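Galactose-1-phosphate uridylyltransferase (Pyrobaculum aerophilum str. IM2, PDB 6K9Z) probably transfers uridylyl groups between UDP-glucose and hexose 1-phosphates in carbohydrate metabolism, and binds zinc and iron(III). Local coordinates at residues K231-A236 against F267-M272. The protein carries 1 engineered substitution. Residues are numbered along the deposited sequence; the frame is centred on the assembly and turned at random.
Sequences KITLCA and FEIYGM. With FE (Fe (III) ion), chain E.
Ile269 meets the helix with two methyls, reaching from strand 266-271 to Thr233 and Leu234 on one face of helix 220-240. Its CD1 lies 3.9 Å from Thr233 CG2. The same Ile269 CD1 is 4.0 Å from Leu234 CD2. The other branch of the isoleucine, Ile269 CG2, also lies 4.0 Å from Leu234 CD2, which thus sits against both arms. With OG1 of Thr233 beside the backbone N (chi1 -63°), its CG2 falls anti to that N and faces the strand, while the hydroxyl bonds Ala229 O one helical turn back. Around this three-residue junction, Val204 and Ile206 add to the threonine side, Met249 to Ile269 and Tyr247 to Leu234, so helix 220-240 is packed on the antiparallel sheet of the half-barrel. Away from the junction, the helix is partly open to solvent at Lys231 and Cys235, yet tied down there: Lys231 NZ bonds Ser92 O and Leu94 O, and Cys235 forms a disulfide with Cys312. On the other face of the strand the chemistry turns polar. Glu268 OE1 binds the iron(III) ion at 2.3 Å, in a site completed by Glu156, His252, His266 and a water. Tyr270 OH donates a 2.6 Å hydrogen bond to Glu268 OE2, meeting it nearly along its C-O axis; with OE1 on the metal, the two attachments should limit rotation of the carboxylate. The strand is therefore two-sided: purely apolar, side-chain packing anchors it to the helix, while the opposite face presents a metal ligand and its second-shell tyrosine.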
loop_
_atom_site.group_PDB
_atom_site.type_symbol
_atom_site.label_atom_id
_atom_site.label_comp_id
_atom_site.label_asym_id
_atom_site.label_seq_id
_atom_site.Cartn_x
_atom_site.Cartn_y
_atom_site.Cartn_z
ATOM N N LYS A 231 -5.329 4.137 -24.106
ATOM C CA LYS A 231 -5.477 5.550 -24.474
ATOM C C LYS A 231 -6.832 6.051 -23.996
ATOM O O LYS A 231 -6.900 7.158 -23.419
ATOM C CB LYS A 231 -5.300 5.716 -25.984
ATOM C CG LYS A 231 -5.406 7.139 -26.470
ATOM C CD LYS A 231 -5.033 7.312 -27.954
ATOM C CE LYS A 231 -5.318 8.699 -28.485
ATOM N NZ LYS A 231 -4.423 9.696 -27.887
ATOM N N ILE A 232 -7.904 5.336 -24.343
ATOM C CA ILE A 232 -9.274 5.855 -24.082
ATOM C C ILE A 232 -9.528 5.867 -22.564
ATOM O O ILE A 232 -10.147 6.838 -22.097
ATOM C CB ILE A 232 -10.295 5.055 -24.901
ATOM C CG1 ILE A 232 -10.097 5.441 -26.377
ATOM C CG2 ILE A 232 -11.705 5.348 -24.423
ATOM C CD1 ILE A 232 -10.898 4.630 -27.360
ATOM N N THR A 233 -9.099 4.841 -21.826
ATOM C CA THR A 233 -9.353 4.732 -20.353
ATOM C C THR A 233 -8.590 5.877 -19.660
ATOM O O THR A 233 -9.152 6.616 -18.828
ATOM C CB THR A 233 -9.012 3.327 -19.830
ATOM O OG1 THR A 233 -9.841 2.345 -20.441
ATOM C CG2 THR A 233 -9.156 3.271 -18.322
ATOM N N LEU A 234 -7.335 6.100 -20.042
ATOM C CA LEU A 234 -6.520 7.135 -19.349
ATOM C C LEU A 234 -7.047 8.516 -19.750
ATOM O O LEU A 234 -7.050 9.430 -18.927
ATOM C CB LEU A 234 -5.050 6.897 -19.657
ATOM C CG LEU A 234 -4.483 5.636 -19.015
ATOM C CD1 LEU A 234 -3.060 5.396 -19.493
ATOM C CD2 LEU A 234 -4.552 5.699 -17.491
ATOM N N CYS A 235 -7.519 8.684 -20.976
ATOM C CA CYS A 235 -8.150 9.939 -21.433
ATOM C C CYS A 235 -9.349 10.255 -20.528
ATOM O O CYS A 235 -9.486 11.393 -20.056
ATOM C CB CYS A 235 -8.523 9.851 -22.903
ATOM S SG CYS A 235 -9.479 11.259 -23.514
ATOM N N ALA A 236 -10.171 9.256 -20.222
ATOM C CA ALA A 236 -11.359 9.447 -19.372
ATOM C C ALA A 236 -10.924 9.904 -17.970
ATOM O O ALA A 236 -11.549 10.809 -17.420
ATOM C CB ALA A 236 -12.144 8.183 -19.287
ATOM N N PHE A 267 -4.294 -5.164 -16.780
ATOM C CA PHE A 267 -3.747 -3.894 -16.288
ATOM C C PHE A 267 -4.658 -3.386 -15.170
ATOM O O PHE A 267 -5.887 -3.418 -15.345
ATOM C CB PHE A 267 -3.594 -2.878 -17.403
ATOM C CG PHE A 267 -2.529 -3.237 -18.405
ATOM C CD1 PHE A 267 -2.818 -4.139 -19.429
ATOM C CD2 PHE A 267 -1.262 -2.712 -18.313
ATOM C CE1 PHE A 267 -1.854 -4.447 -20.388
ATOM C CE2 PHE A 267 -0.324 -2.992 -19.291
ATOM C CZ PHE A 267 -0.580 -3.923 -20.264
ATOM N N GLU A 268 -4.061 -2.997 -14.033
ATOM C CA GLU A 268 -4.822 -2.282 -12.983
ATOM C C GLU A 268 -4.397 -0.816 -13.062
ATOM O O GLU A 268 -3.192 -0.526 -13.046
ATOM C CB GLU A 268 -4.674 -2.907 -11.602
ATOM C CG GLU A 268 -5.015 -4.371 -11.539
ATOM C CD GLU A 268 -5.097 -4.966 -10.162
ATOM O OE1 GLU A 268 -5.711 -6.033 -10.037
ATOM O OE2 GLU A 268 -4.500 -4.378 -9.244
ATOM N N ILE A 269 -5.382 0.076 -13.067
ATOM C CA ILE A 269 -5.126 1.521 -13.018
ATOM C C ILE A 269 -5.809 2.077 -11.759
ATOM O O ILE A 269 -7.042 1.890 -11.619
ATOM C CB ILE A 269 -5.632 2.191 -14.304
ATOM C CG1 ILE A 269 -4.956 1.707 -15.579
ATOM C CG2 ILE A 269 -5.492 3.687 -14.187
ATOM C CD1 ILE A 269 -5.789 2.004 -16.819
ATOM N N TYR A 270 -5.038 2.779 -10.934
ATOM C CA TYR A 270 -5.488 3.416 -9.677
ATOM C C TYR A 270 -5.418 4.913 -9.905
ATOM O O TYR A 270 -4.348 5.429 -9.828
ATOM C CB TYR A 270 -4.640 2.983 -8.497
ATOM C CG TYR A 270 -4.313 1.522 -8.398
ATOM C CD1 TYR A 270 -5.177 0.525 -8.788
ATOM C CD2 TYR A 270 -3.117 1.149 -7.814
ATOM C CE1 TYR A 270 -4.874 -0.817 -8.617
ATOM C CE2 TYR A 270 -2.758 -0.182 -7.656
ATOM C CZ TYR A 270 -3.637 -1.175 -8.097
ATOM O OH TYR A 270 -3.259 -2.478 -7.939
ATOM N N GLY A 271 -6.543 5.544 -10.251
ATOM C CA GLY A 271 -6.655 7.008 -10.274
ATOM C C GLY A 271 -6.811 7.528 -8.881
ATOM O O GLY A 271 -7.708 7.013 -8.139
ATOM N N MET A 272 -5.977 8.492 -8.494
ATOM C CA MET A 272 -5.771 8.753 -7.046
ATOM C C MET A 272 -6.520 10.012 -6.601
ATOM O O MET A 272 -6.348 10.412 -5.464
ATOM C CB MET A 272 -4.286 8.791 -6.679
ATOM C CG MET A 272 -3.581 7.467 -6.952
ATOM S SD MET A 272 -4.343 6.146 -5.932
ATOM C CE MET A 272 -3.577 6.522 -4.369
HETATM FE FE FE E . -4.801 -8.108 -10.202
HETATM O O HOH W 1 -6.890 -8.618 -9.592
#